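Local coordinates for protein transcriptional regulator, MarR family (Silicibacter pomeroyi DSS-3, PDB 3BOQ) that probably binds DNA as a winged-helix transcription factor of the MarR family, working as a dimer of two like subunits, at residues G29-F32 against G33-R37; S80-V83 against N84-K88. All coordinates share one frame; numbering follows the deposited sequence.

Contact 1: residues G29-F32 against G33-R37; sequences GLVF and GDLNR
Gly33 meets Gly29 one helical turn back, Gly33 N donating to Gly29 O over 3.2 Å. The same nitrogen also lies at the edge of the Phe32 ring. Asp34 adds a lesser touch, its CB resting 3.9 Å from Leu30 O and its N giving a weak bond to Val31 O. Val31 O is taken mainly by Leu35 N, at 2.9 Å. The side chains of Val31 and Leu35 run alongside each other; with CG turned anti to the backbone N (chi1 -168°), Leu35 brings CD2 within 4.2 Å of Val31 CG1. Asn36 repeats the pattern one residue on. Asn36 N reaches Phe32 O at 2.9 Å, while Asn36 CB lies 4.2 Å from Phe32 CE2, approaching the ring obliquely, and the ring and amide planes differ by 28°. The amide itself is engaged elsewhere, OD1 accepting from Leu47 N. Trp21 of the second subunit packs on Val31, Phe32 and Leu35. The carbonyls of Gly29, Val31 and Phe32 are thus bonded within the helix, which turns an apolar flank to the partner subunit while Asn36 ties it to the start of helix 47-58.

Contact 2: residues S80-V83 against N84-K88; sequences SGLV and NRLIK
Ser80 O receives the backbone N of Asn84 at 2.6 Å, the shortest of the four backbone bonds between 80-83 and 84-88. The Asn84 side chain folds back over the same carbonyl, bringing Asn84 CG to 3.1 Å from Ser80 O. Gly81 O accepts from Arg85 N and also lies beneath the Arg85 guanidinium, 3.4 Å from its plane and offset toward the rim. Leu82 CA shares that face. A bend at chi3 (-70°) turns Arg85 back along its own helix, where it crosses the Leu82 side chain at about a right angle and sets Arg85 NH2 3.4 Å from Leu82 CD1. NH2 is itself tethered to Gly77 O, just ahead of the helix, a bond that helps hold the flat group in place. On the buried flank, Leu82 CG and Leu86 CD1 are 4.5 Å apart, and both residues lean on Ala52. Val83 and Ile87 make a closer apolar pair, with CG1 of Val83 3.8 Å from CD1 of Ile87; Val83 goes on to meet Met65 and Leu68 of helix 65-71. Such a helix, packed on helices 47-58 and 65-71 and followed by what is probably the wing, is consistent with the recognition helix of a MarR winged helix-turn-helix.

In the fold
The two contacts illustrate how one local device, the helical turn, serves different parts of a MarR fold. Contact 1 lies in the second half of the long helix 12-43, where the second subunit packs against it; contact 2 occupies most of helix 79-88, and no other chain of the assembly touches residues 80-88. Their centres are 22 Å apart and their nearest atoms about 9 Å, so neither touches the other. Helix 47-58 lies against both: Leu47 at its start meets Phe32 and Leu35, Lys49 meets Arg85 and Leu86, and Ala52 meets Leu82 and Leu86. Helix 47-58 thus packs against both a helix at the subunit interface and the probable DNA-reading helix.

Contact 1: residues G29-F32 against G33-R37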
ATOM      1  N   GLY B  29      -1.333  -3.044   4.265  1.00 68.26           N
ATOM      2  CA  GLY B  29      -0.708  -2.511   5.477  1.00 68.55           C
ATOM      3  C   GLY B  29      -0.106  -3.527   6.442  1.00 69.96           C
ATOM      4  O   GLY B  29       0.979  -3.277   7.009  1.00 70.11           O
ATOM      5  N   LEU B  30      -0.815  -4.643   6.659  1.00 69.95           N
ATOM      6  CA  LEU B  30      -0.384  -5.709   7.555  1.00 70.27           C
ATOM      7  C   LEU B  30       0.876  -6.388   7.023  1.00 71.08           C
ATOM      8  O   LEU B  30       1.720  -6.837   7.788  1.00 71.61           O
ATOM      9  CB  LEU B  30      -1.465  -6.785   7.671  1.00 69.86           C
ATOM     10  CG  LEU B  30      -2.239  -7.087   8.948  1.00 70.66           C
ATOM     11  CD1 LEU B  30      -2.868  -8.469   8.830  1.00 69.29           C
ATOM     12  CD2 LEU B  30      -1.359  -7.024  10.190  1.00 68.80           C
ATOM     13  N   VAL B  31       0.972  -6.524   5.708  1.00 71.52           N
ATOM     14  CA  VAL B  31       2.112  -7.194   5.111  1.00 71.42           C
ATOM     15  C   VAL B  31       3.269  -6.200   5.007  1.00 72.47           C
ATOM     16  O   VAL B  31       4.382  -6.511   5.409  1.00 73.47           O
ATOM     17  CB  VAL B  31       1.753  -7.880   3.780  1.00 71.40           C
ATOM     18  CG1 VAL B  31       2.994  -8.329   3.018  1.00 70.41           C
ATOM     19  CG2 VAL B  31       0.802  -9.063   4.032  1.00 69.23           C
ATOM     20  N   PHE B  32       2.993  -4.992   4.535  1.00 72.69           N
ATOM     21  CA  PHE B  32       4.030  -4.042   4.224  1.00 72.64           C
ATOM     22  C   PHE B  32       4.846  -3.608   5.443  1.00 72.85           C
ATOM     23  O   PHE B  32       6.065  -3.637   5.392  1.00 73.01           O
ATOM     24  CB  PHE B  32       3.431  -2.819   3.532  1.00 73.43           C
ATOM     25  CG  PHE B  32       4.449  -1.927   2.919  1.00 72.52           C
ATOM     26  CD1 PHE B  32       4.667  -1.965   1.546  1.00 72.37           C
ATOM     27  CD2 PHE B  32       5.202  -1.072   3.713  1.00 71.74           C
ATOM     28  CE1 PHE B  32       5.616  -1.155   0.954  1.00 73.69           C
ATOM     29  CE2 PHE B  32       6.162  -0.256   3.148  1.00 74.03           C
ATOM     30  CZ  PHE B  32       6.376  -0.299   1.752  1.00 74.63           C
ATOM     31  N   GLY B  33       4.176  -3.205   6.521  1.00 72.54           N
ATOM     32  CA  GLY B  33       4.832  -2.778   7.743  1.00 72.13           C
ATOM     33  C   GLY B  33       5.813  -3.791   8.332  1.00 72.80           C
ATOM     34  O   GLY B  33       6.873  -3.424   8.854  1.00 72.30           O
ATOM     35  N   ASP B  34       5.459  -5.068   8.247  1.00 72.89           N
ATOM     36  CA  ASP B  34       6.236  -6.122   8.877  1.00 73.12           C
ATOM     37  C   ASP B  34       7.335  -6.614   7.990  1.00 72.20           C
ATOM     38  O   ASP B  34       8.440  -6.828   8.465  1.00 72.50           O
ATOM     39  CB  ASP B  34       5.339  -7.288   9.212  1.00 74.24           C
ATOM     40  CG  ASP B  34       4.844  -7.237  10.626  1.00 79.02           C
ATOM     41  OD1 ASP B  34       4.603  -6.108  11.136  1.00 83.53           O
ATOM     42  OD2 ASP B  34       4.694  -8.335  11.224  1.00 84.16           O
ATOM     43  N   LEU B  35       7.005  -6.819   6.713  1.00 70.69           N
ATOM     44  CA  LEU B  35       7.956  -7.142   5.681  1.00 69.57           C
ATOM     45  C   LEU B  35       9.053  -6.104   5.682  1.00 69.66           C
ATOM     46  O   LEU B  35      10.205  -6.451   5.804  1.00 70.93           O
ATOM     47  CB  LEU B  35       7.260  -7.165   4.330  1.00 69.16           C
ATOM     48  CG  LEU B  35       7.965  -7.752   3.117  1.00 69.05           C
ATOM     49  CD1 LEU B  35       8.627  -9.113   3.446  1.00 68.18           C
ATOM     50  CD2 LEU B  35       7.005  -7.907   1.943  1.00 68.71           C
ATOM     51  N   ASN B  36       8.691  -4.835   5.572  1.00 69.03           N
ATOM     52  CA  ASN B  36       9.639  -3.721   5.633  1.00 69.02           C
ATOM     53  C   ASN B  36      10.540  -3.686   6.889  1.00 68.77           C
ATOM     54  O   ASN B  36      11.771  -3.604   6.776  1.00 68.82           O
ATOM     55  CB  ASN B  36       8.902  -2.394   5.474  1.00 67.95           C
ATOM     56  CG  ASN B  36       9.834  -1.245   5.235  1.00 69.52           C
ATOM     57  OD1 ASN B  36      10.574  -1.233   4.250  1.00 72.46           O
ATOM     58  ND2 ASN B  36       9.810  -0.256   6.130  1.00 66.20           N
ATOM     59  N   ARG B  37       9.927  -3.748   8.071  1.00 68.38           N
ATOM     60  CA  ARG B  37      10.655  -3.705   9.344  1.00 68.15           C
ATOM     61  C   ARG B  37      11.583  -4.913   9.513  1.00 67.20           C
ATOM     62  O   ARG B  37      12.693  -4.741   9.973  1.00 67.83           O
ATOM     63  CB  ARG B  37       9.689  -3.555  10.540  1.00 67.71           C
ATOM     64  CG  ARG B  37      10.269  -3.970  11.914  1.00 69.23           C
ATOM     65  CD  ARG B  37       9.412  -3.428  13.084  1.00 71.36           C
ATOM     66  NE  ARG B  37      10.193  -3.238  14.321  1.00 75.44           N
ATOM     67  CZ  ARG B  37      10.004  -2.240  15.195  1.00 77.85           C
ATOM     68  NH1 ARG B  37       9.056  -1.322  14.987  1.00 79.18           N
ATOM     69  NH2 ARG B  37      10.769  -2.149  16.280  1.00 77.59           N
TER

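Contact 2: residues S80-V83 against N84-K88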
ATOM      1  N   SER B  80      14.406   9.280  -8.027  1.00 60.47           N
ATOM      2  CA  SER B  80      15.829   9.666  -8.066  1.00 59.01           C
ATOM      3  C   SER B  80      16.436   9.771  -6.657  1.00 57.94           C
ATOM      4  O   SER B  80      17.569   9.350  -6.440  1.00 57.48           O
ATOM      5  CB  SER B  80      16.084  10.913  -8.925  1.00 58.92           C
ATOM      6  OG  SER B  80      15.731  12.100  -8.249  1.00 59.00           O
ATOM      7  N   GLY B  81      15.653  10.291  -5.715  1.00 56.77           N
ATOM      8  CA  GLY B  81      16.006  10.309  -4.296  1.00 55.99           C
ATOM      9  C   GLY B  81      16.147   8.919  -3.706  1.00 55.49           C
ATOM     10  O   GLY B  81      16.977   8.692  -2.830  1.00 55.41           O
ATOM     11  N   LEU B  82      15.338   7.988  -4.191  1.00 55.05           N
ATOM     12  CA  LEU B  82      15.488   6.574  -3.862  1.00 55.10           C
ATOM     13  C   LEU B  82      16.797   6.004  -4.452  1.00 54.51           C
ATOM     14  O   LEU B  82      17.569   5.361  -3.746  1.00 54.84           O
ATOM     15  CB  LEU B  82      14.272   5.772  -4.345  1.00 55.18           C
ATOM     16  CG  LEU B  82      14.399   4.258  -4.152  1.00 57.02           C
ATOM     17  CD1 LEU B  82      14.394   3.881  -2.658  1.00 57.98           C
ATOM     18  CD2 LEU B  82      13.296   3.546  -4.892  1.00 57.25           C
ATOM     19  N   VAL B  83      17.037   6.262  -5.738  1.00 53.96           N
ATOM     20  CA  VAL B  83      18.280   5.905  -6.430  1.00 52.84           C
ATOM     21  C   VAL B  83      19.526   6.561  -5.777  1.00 52.82           C
ATOM     22  O   VAL B  83      20.552   5.898  -5.574  1.00 51.53           O
ATOM     23  CB  VAL B  83      18.160   6.221  -7.950  1.00 52.97           C
ATOM     24  CG1 VAL B  83      19.508   6.105  -8.669  1.00 50.78           C
ATOM     25  CG2 VAL B  83      17.125   5.302  -8.574  1.00 50.88           C
ATOM     26  N   ASN B  84      19.408   7.840  -5.411  1.00 52.84           N
ATOM     27  CA  ASN B  84      20.449   8.512  -4.620  1.00 53.49           C
ATOM     28  C   ASN B  84      20.838   7.793  -3.317  1.00 53.75           C
ATOM     29  O   ASN B  84      22.010   7.714  -3.020  1.00 53.25           O
ATOM     30  CB  ASN B  84      20.090   9.969  -4.314  1.00 53.24           C
ATOM     31  CG  ASN B  84      20.157  10.864  -5.539  1.00 54.21           C
ATOM     32  OD1 ASN B  84      20.734  10.496  -6.572  1.00 54.41           O
ATOM     33  ND2 ASN B  84      19.552  12.055  -5.433  1.00 53.71           N
ATOM     34  N   ARG B  85      19.866   7.293  -2.547  1.00 54.66           N
ATOM     35  CA  ARG B  85      20.161   6.531  -1.317  1.00 56.20           C
ATOM     36  C   ARG B  85      20.902   5.232  -1.643  1.00 55.84           C
ATOM     37  O   ARG B  85      21.858   4.877  -0.944  1.00 56.34           O
ATOM     38  CB  ARG B  85      18.893   6.198  -0.526  1.00 55.98           C
ATOM     39  CG  ARG B  85      18.217   7.376   0.160  1.00 58.04           C
ATOM     40  CD  ARG B  85      17.049   6.908   1.066  1.00 59.15           C
ATOM     41  NE  ARG B  85      15.860   6.396   0.358  1.00 64.57           N
ATOM     42  CZ  ARG B  85      14.896   7.163  -0.167  1.00 65.82           C
ATOM     43  NH1 ARG B  85      14.967   8.491  -0.102  1.00 65.98           N
ATOM     44  NH2 ARG B  85      13.855   6.604  -0.774  1.00 67.24           N
ATOM     45  N   LEU B  86      20.474   4.562  -2.721  1.00 55.45           N
ATOM     46  CA  LEU B  86      21.070   3.295  -3.205  1.00 55.52           C
ATOM     47  C   LEU B  86      22.497   3.410  -3.715  1.00 55.34           C
ATOM     48  O   LEU B  86      23.293   2.478  -3.566  1.00 55.40           O
ATOM     49  CB  LEU B  86      20.204   2.689  -4.300  1.00 55.71           C
ATOM     50  CG  LEU B  86      18.835   2.167  -3.869  1.00 55.19           C
ATOM     51  CD1 LEU B  86      18.040   1.866  -5.114  1.00 54.84           C
ATOM     52  CD2 LEU B  86      19.033   0.912  -3.005  1.00 54.84           C
ATOM     53  N   ILE B  87      22.790   4.543  -4.347  1.00 55.44           N
ATOM     54  CA  ILE B  87      24.145   4.903  -4.795  1.00 54.94           C
ATOM     55  C   ILE B  87      25.053   5.137  -3.584  1.00 56.11           C
ATOM     56  O   ILE B  87      26.158   4.624  -3.539  1.00 55.73           O
ATOM     57  CB  ILE B  87      24.150   6.148  -5.734  1.00 54.44           C
ATOM     58  CG1 ILE B  87      23.520   5.817  -7.092  1.00 53.13           C
ATOM     59  CG2 ILE B  87      25.553   6.621  -5.944  1.00 54.16           C
ATOM     60  CD1 ILE B  87      23.144   7.004  -7.942  1.00 52.82           C
ATOM     61  N   LYS B  88      24.566   5.897  -2.607  1.00 57.51           N
ATOM     62  CA  LYS B  88      25.282   6.166  -1.352  1.00 59.36           C
ATOM     63  C   LYS B  88      25.532   4.876  -0.516  1.00 59.34           C
ATOM     64  O   LYS B  88      26.578   4.696   0.090  1.00 59.46           O
ATOM     65  CB  LYS B  88      24.542   7.274  -0.574  1.00 59.53           C
ATOM     66  CG  LYS B  88      24.916   7.454   0.905  1.00 61.64           C
ATOM     67  CD  LYS B  88      24.671   8.901   1.381  1.00 61.46           C
ATOM     68  CE  LYS B  88      24.802   9.042   2.913  1.00 62.84           C
ATOM     69  NZ  LYS B  88      26.031   9.777   3.356  1.00 63.61           N
TER